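Local coordinates for protein ArsR family transcriptional regulator (Staphylococcus aureus, PDB 6CDB) that binds zinc and acts as a zinc-responsive transcriptional repressor of the ArsR family, a dimer whose winged helix-turn-helix domains bind DNA, at the interface of chains A and B. Coordinates in Å, arbitrary orientation; residue numbers count along the deposited sequence, not the author numbering. Chains: chain A/B, ArsR family transcriptional regulator.

The interface of chains A and B. Residues chain A 23-24, 29, 91, 94; chain B 13, 16-17, 20.
B:Phe20 packs against A:Ile29 and A:Leu23 in an apolar patch of the dimer interface of an ArsR-family winged helix-turn-helix repressor. B:Phe20 lies on helix 10-23 of chain B. Its ring enters a pocket of chain A lined by the end of helix 10-23, helix 26-37 and helix 85-99. The last of these helices carries zinc-binding histidines, so the packing joins the metal-binding helix to the partner subunit. The two chains are copies, and the twin of this patch has the chains exchanged.

Several groups grip the ring. A:Leu23 CB sits over one face, displaced toward the rim, 3.8 Å from B:Phe20 CG. A:Leu23 CD1 lies over the same face, 4.0 Å from B:Phe20 CE1. A:Ile29 CD1 comes from that side too, outside the CD2–CE2 rim, 3.4 Å from B:Phe20 CD2. CG1 of A:Ile29 stands anti to the carbonyl carbon (chi1 -72°), and chi2 of -53° then turns CD1 toward the ring. On the opposite side of the plane, beyond the far end of the ring, A:Ala94 CB meets B:Phe20 CZ at 3.7 Å. The A:Leu91 and B:Phe20 side chains cross at about a right angle, with A:Leu91 CD1 near B:Phe20 CE2. At the ring's root, B:Phe20 CB rests against the backbone of A:Leu23 and A:Gly24.

The other branch of A:Ile29 faces an earlier part of the chain B helix. Its CG2 methyl lies 3.8 Å from B:Val16 CG1 and borders B:Leu13.

A polar group lies beside this packing. The B:Thr17 hydroxyl oxygen OG1 hydrogen-bonds to B:Leu13 O within its own helix, at 2.7 Å. The hydroxyl oxygen is tilted 27° from the carbonyl plane. The same oxygen makes a van der Waals contact with A:Ile29 CG1 at 3.8 Å.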
# COMPACT_ATOMS: atom_id res chain seq x y z
N LEU A 23 -0.84 -4.44 5.32
CA LEU A 23 -1.71 -3.28 5.39
C LEU A 23 -3.11 -3.56 4.87
O LEU A 23 -3.97 -2.68 4.95
CB LEU A 23 -1.10 -2.10 4.61
CG LEU A 23 0.17 -1.48 5.16
CD1 LEU A 23 0.77 -0.55 4.13
CD2 LEU A 23 -0.13 -0.71 6.46
N GLY A 24 -3.37 -4.73 4.29
CA GLY A 24 -4.71 -5.04 3.82
C GLY A 24 -5.60 -5.48 4.98
O GLY A 24 -6.14 -6.59 4.97
N ILE A 29 -5.10 -0.45 9.19
CA ILE A 29 -5.18 0.86 8.53
C ILE A 29 -5.62 1.93 9.52
O ILE A 29 -5.13 3.07 9.48
CB ILE A 29 -6.11 0.77 7.31
CG1 ILE A 29 -5.43 -0.02 6.18
CG2 ILE A 29 -6.51 2.17 6.82
CD1 ILE A 29 -4.03 0.51 5.82
N LEU A 91 1.09 6.02 2.87
CA LEU A 91 -0.24 5.95 3.48
C LEU A 91 -1.09 7.17 3.14
O LEU A 91 -2.25 7.02 2.71
CB LEU A 91 -0.11 5.82 5.00
CG LEU A 91 -1.43 5.61 5.71
CD1 LEU A 91 -1.98 4.20 5.43
CD2 LEU A 91 -1.28 5.89 7.21
N ALA A 94 -2.19 7.21 -0.45
CA ALA A 94 -3.29 6.26 -0.65
C ALA A 94 -4.61 6.81 -0.12
O ALA A 94 -5.65 6.70 -0.79
CB ALA A 94 -2.96 4.93 0.02
N LEU B 13 -11.39 4.90 4.87
CA LEU B 13 -10.43 3.90 5.33
C LEU B 13 -10.80 2.50 4.86
O LEU B 13 -9.92 1.66 4.66
CB LEU B 13 -10.30 3.95 6.86
CG LEU B 13 -9.73 5.26 7.45
CD1 LEU B 13 -9.32 5.08 8.91
CD2 LEU B 13 -8.56 5.79 6.61
N VAL B 16 -9.41 2.48 1.35
CA VAL B 16 -7.96 2.33 1.52
C VAL B 16 -7.60 0.87 1.81
O VAL B 16 -6.66 0.30 1.23
CB VAL B 16 -7.46 3.27 2.63
CG1 VAL B 16 -6.08 2.85 3.09
CG2 VAL B 16 -7.46 4.71 2.16
N THR B 17 -8.36 0.25 2.72
CA THR B 17 -8.18 -1.16 3.01
C THR B 17 -8.32 -2.01 1.75
O THR B 17 -7.53 -2.94 1.53
CB THR B 17 -9.19 -1.60 4.07
OG1 THR B 17 -9.00 -0.82 5.25
CG2 THR B 17 -9.01 -3.08 4.42
N PHE B 20 -5.10 -1.68 -0.42
CA PHE B 20 -3.96 -2.46 0.06
C PHE B 20 -4.22 -3.96 -0.04
O PHE B 20 -3.29 -4.74 -0.26
CB PHE B 20 -3.63 -2.07 1.50
CG PHE B 20 -3.00 -0.71 1.63
CD1 PHE B 20 -1.87 -0.38 0.91
CD2 PHE B 20 -3.57 0.25 2.45
CE1 PHE B 20 -1.28 0.89 1.02
CE2 PHE B 20 -3.00 1.53 2.57
CZ PHE B 20 -1.85 1.84 1.84